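Long-range contact in putative phenazine biosynthesis PhzC/PhzF protein (Clostridium difficile, PDB 4DUN), which is a member of the PhzF family and probably acts as an isomerase, though its substrate is not established: residues 34-39 and 61-66. Residues are numbered along the deposited sequence; the frame is centred on the assembly and turned at random.
Sequences ELMQKI and RWFTPK
Met36 and Gln37 pack helix 33-43 onto Phe63 at the end of strand 57-63, a helix-on-strand contact that is apolar along the strand and polar where the chain leaves it. The short axes of 34-39 and 61-63 run 8.8 Å apart at 49°. Met36 lays its CB over one face of the Phe63 ring, a CH-pi contact 3.9 Å from the centroid, and the backbone N of Gln37 sits above the rim of that face. From CG the methionine chain runs on extended (chi2 -180°), taking Met36 SD past CE1 to an oblique Met-aromatic position 4.7 Å from the Phe63 ring centroid. Met36 SD also meets the aliphatic CD of Arg61 at 4.1 Å; the guanidinium of Arg61 is held elsewhere, by a salt bridge to Glu68.

Gln37 has CG anti to its backbone N (chi1 -175°) and then bends at chi2, which turns its amide toward the loop after the strand. Gln37 OE1 lies in the ring plane at the edge of Phe63, 3.4 Å from Phe63 CD2, while Gln37 NE2 donates to Thr64 O at 2.9 Å. That bond lies in both the amide and the carbonyl planes and sets which end of the amide faces Thr64 O, and OE1 also packs against the carbonyl carbon of Lys66. Thr64 OG1 in turn accepts from Lys66 N, an ST turn, and also bonds Ala67 N.

The CB of Thr64 is directed away from the helix, and its side chain touches Glu47, the predicted active-site residue. Strand 47-54 pairs antiparallel with strand 57-63, and its Phe50 packs against Met36, while Ala40, one turn along helix 33-43, also touches Phe63.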
ATOM      1  N   GLU A  34       7.878   9.756  15.085  0.50 20.64           N
ATOM      2  CA  GLU A  34       8.585   8.653  14.412  0.50 20.04           C
ATOM      3  C   GLU A  34       7.753   7.355  14.454  0.50 22.73           C
ATOM      4  O   GLU A  34       7.781   6.585  13.490  0.50 21.55           O
ATOM      5  CB  GLU A  34       9.962   8.423  15.032  0.50 21.84           C
ATOM      6  CG  GLU A  34      11.015   9.397  14.533  0.50 26.10           C
ATOM      7  CD  GLU A  34      12.387   9.263  15.172  0.50 48.69           C
ATOM      8  OE1 GLU A  34      12.494   8.599  16.228  0.50 35.80           O
ATOM      9  OE2 GLU A  34      13.354   9.846  14.627  0.50 47.26           O
ATOM     10  N   LEU A  35       7.008   7.126  15.553  1.00 19.59           N
ATOM     11  CA  LEU A  35       6.127   5.960  15.658  1.00 18.76           C
ATOM     12  C   LEU A  35       4.900   6.145  14.738  1.00 19.71           C
ATOM     13  O   LEU A  35       4.481   5.174  14.103  1.00 17.49           O
ATOM     14  CB  LEU A  35       5.703   5.686  17.102  1.00 19.18           C
ATOM     15  CG  LEU A  35       4.859   4.400  17.344  1.00 22.52           C
ATOM     16  CD1 LEU A  35       5.521   3.144  16.762  1.00 23.06           C
ATOM     17  CD2 LEU A  35       4.575   4.214  18.826  1.00 23.95           C
ATOM     18  N   MET A  36       4.346   7.393  14.641  1.00 16.79           N
ATOM     19  CA  MET A  36       3.223   7.639  13.727  1.00 15.37           C
ATOM     20  C   MET A  36       3.665   7.318  12.295  1.00 17.88           C
ATOM     21  O   MET A  36       2.920   6.663  11.562  1.00 17.67           O
ATOM     22  CB  MET A  36       2.700   9.087  13.827  1.00 17.12           C
ATOM     23  CG  MET A  36       2.030   9.396  15.136  1.00 19.42           C
ATOM     24  SD  MET A  36       1.473  11.116  15.096  1.00 22.49           S
ATOM     25  CE  MET A  36       1.097  11.358  16.851  1.00 22.75           C
ATOM     26  N   GLN A  37       4.902   7.739  11.908  1.00 17.63           N
ATOM     27  CA  GLN A  37       5.425   7.459  10.574  1.00 16.77           C
ATOM     28  C   GLN A  37       5.545   5.950  10.335  1.00 19.57           C
ATOM     29  O   GLN A  37       5.161   5.478   9.254  1.00 19.44           O
ATOM     30  CB  GLN A  37       6.801   8.138  10.345  1.00 19.04           C
ATOM     31  CG  GLN A  37       7.316   7.954   8.903  1.00 22.65           C
ATOM     32  CD  GLN A  37       6.373   8.564   7.894  1.00 26.04           C
ATOM     33  OE1 GLN A  37       6.361   9.775   7.705  1.00 21.56           O
ATOM     34  NE2 GLN A  37       5.548   7.742   7.237  1.00 20.66           N
ATOM     35  N   LYS A  38       6.088   5.191  11.321  1.00 16.84           N
ATOM     36  CA  LYS A  38       6.236   3.724  11.172  1.00 17.79           C
ATOM     37  C   LYS A  38       4.889   3.065  10.967  1.00 18.79           C
ATOM     38  O   LYS A  38       4.764   2.164  10.120  1.00 18.53           O
ATOM     39  CB  LYS A  38       6.951   3.085  12.381  1.00 20.58           C
ATOM     40  CG  LYS A  38       8.464   3.403  12.502  1.00 26.85           C
ATOM     41  CD  LYS A  38       9.265   3.255  11.196  1.00 44.27           C
ATOM     42  CE  LYS A  38       9.731   1.851  10.907  1.00 57.24           C
ATOM     43  NZ  LYS A  38      10.449   1.777   9.609  1.00 61.47           N
ATOM     44  N   ILE A  39       3.875   3.531  11.722  1.00 16.02           N
ATOM     45  CA  ILE A  39       2.500   3.016  11.622  1.00 14.18           C
ATOM     46  C   ILE A  39       1.936   3.300  10.229  1.00 17.30           C
ATOM     47  O   ILE A  39       1.355   2.393   9.625  1.00 16.53           O
ATOM     48  CB  ILE A  39       1.568   3.556  12.748  1.00 15.97           C
ATOM     49  CG1 ILE A  39       1.976   2.926  14.107  1.00 17.76           C
ATOM     50  CG2 ILE A  39       0.048   3.291  12.430  1.00 15.42           C
ATOM     51  CD1 ILE A  39       1.495   3.747  15.364  1.00 19.13           C
ATOM     52  N   ARG A  61      -3.119  14.868  12.840  1.00 15.54           N
ATOM     53  CA  ARG A  61      -2.009  14.783  11.900  1.00 14.37           C
ATOM     54  C   ARG A  61      -2.233  13.698  10.830  1.00 18.85           C
ATOM     55  O   ARG A  61      -2.941  12.793  11.045  1.00 18.12           O
ATOM     56  CB  ARG A  61      -0.668  14.538  12.602  1.00 13.61           C
ATOM     57  CG  ARG A  61      -0.285  15.560  13.652  1.00 16.23           C
ATOM     58  CD  ARG A  61       0.996  15.158  14.402  1.00 17.15           C
ATOM     59  NE  ARG A  61       1.383  16.045  15.493  1.00 20.59           N
ATOM     60  CZ  ARG A  61       2.355  16.939  15.399  1.00 27.91           C
ATOM     61  NH1 ARG A  61       3.015  17.076  14.289  1.00 22.63           N
ATOM     62  NH2 ARG A  61       2.681  17.695  16.413  1.00 21.52           N
ATOM     63  N   TRP A  62      -1.603  13.873   9.699  1.00 15.96           N
ATOM     64  CA  TRP A  62      -1.670  12.917   8.625  1.00 16.05           C
ATOM     65  C   TRP A  62      -0.280  12.566   8.139  1.00 18.24           C
ATOM     66  O   TRP A  62       0.550  13.408   7.984  1.00 16.52           O
ATOM     67  CB  TRP A  62      -2.467  13.429   7.428  1.00 15.83           C
ATOM     68  CG  TRP A  62      -3.672  14.252   7.700  1.00 16.25           C
ATOM     69  CD1 TRP A  62      -4.950  13.824   7.759  1.00 18.73           C
ATOM     70  CD2 TRP A  62      -3.716  15.648   7.904  1.00 16.23           C
ATOM     71  NE1 TRP A  62      -5.778  14.840   7.976  1.00 17.61           N
ATOM     72  CE2 TRP A  62      -5.053  15.986   8.101  1.00 20.12           C
ATOM     73  CE3 TRP A  62      -2.756  16.644   7.953  1.00 18.16           C
ATOM     74  CZ2 TRP A  62      -5.454  17.259   8.317  1.00 19.75           C
ATOM     75  CZ3 TRP A  62      -3.158  17.895   8.193  1.00 19.76           C
ATOM     76  CH2 TRP A  62      -4.489  18.201   8.375  1.00 19.98           C
ATOM     77  N   PHE A  63      -0.103  11.290   7.852  1.00 16.04           N
ATOM     78  CA  PHE A  63       1.153  10.771   7.338  1.00 15.95           C
ATOM     79  C   PHE A  63       0.901   9.908   6.130  1.00 19.21           C
ATOM     80  O   PHE A  63       0.035   9.028   6.172  1.00 17.93           O
ATOM     81  CB  PHE A  63       1.841   9.921   8.415  1.00 17.26           C
ATOM     82  CG  PHE A  63       2.454  10.689   9.547  1.00 17.93           C
ATOM     83  CD1 PHE A  63       1.656  11.217  10.565  1.00 20.25           C
ATOM     84  CD2 PHE A  63       3.833  10.838   9.640  1.00 20.29           C
ATOM     85  CE1 PHE A  63       2.234  11.907  11.636  1.00 21.35           C
ATOM     86  CE2 PHE A  63       4.405  11.521  10.722  1.00 22.94           C
ATOM     87  CZ  PHE A  63       3.596  12.057  11.705  1.00 20.19           C
ATOM     88  N   THR A  64       1.681  10.117   5.068  1.00 17.45           N
ATOM     89  CA  THR A  64       1.667   9.176   3.950  1.00 16.98           C
ATOM     90  C   THR A  64       2.596   8.021   4.405  1.00 19.31           C
ATOM     91  O   THR A  64       3.267   8.181   5.432  1.00 18.52           O
ATOM     92  CB  THR A  64       2.179   9.838   2.647  1.00 18.98           C
ATOM     93  OG1 THR A  64       3.576  10.100   2.814  1.00 19.53           O
ATOM     94  CG2 THR A  64       1.398  11.110   2.255  1.00 20.57           C
ATOM     95  N   PRO A  65       2.801   6.946   3.622  1.00 17.57           N
ATOM     96  CA  PRO A  65       3.783   5.924   4.041  1.00 19.32           C
ATOM     97  C   PRO A  65       5.236   6.458   4.103  1.00 24.35           C
ATOM     98  O   PRO A  65       6.121   5.753   4.601  1.00 24.47           O
ATOM     99  CB  PRO A  65       3.654   4.865   2.942  1.00 21.02           C
ATOM    100  CG  PRO A  65       2.223   5.011   2.457  1.00 23.36           C
ATOM    101  CD  PRO A  65       2.072   6.517   2.406  1.00 19.01           C
ATOM    102  N   LYS A  66       5.477   7.698   3.603  1.00 21.04           N
ATOM    103  CA  LYS A  66       6.811   8.295   3.528  1.00 22.49           C
ATOM    104  C   LYS A  66       7.053   9.553   4.383  1.00 24.89           C
ATOM    105  O   LYS A  66       8.209   9.786   4.763  1.00 24.41           O
ATOM    106  CB  LYS A  66       7.115   8.676   2.060  1.00 26.83           C
ATOM    107  CG  LYS A  66       7.310   7.481   1.131  1.00 39.54           C
ATOM    108  CD  LYS A  66       8.015   7.916  -0.150  1.00 55.71           C
ATOM    109  CE  LYS A  66       8.268   6.773  -1.103  1.00 70.57           C
ATOM    110  NZ  LYS A  66       7.061   6.440  -1.904  1.00 80.94           N
TER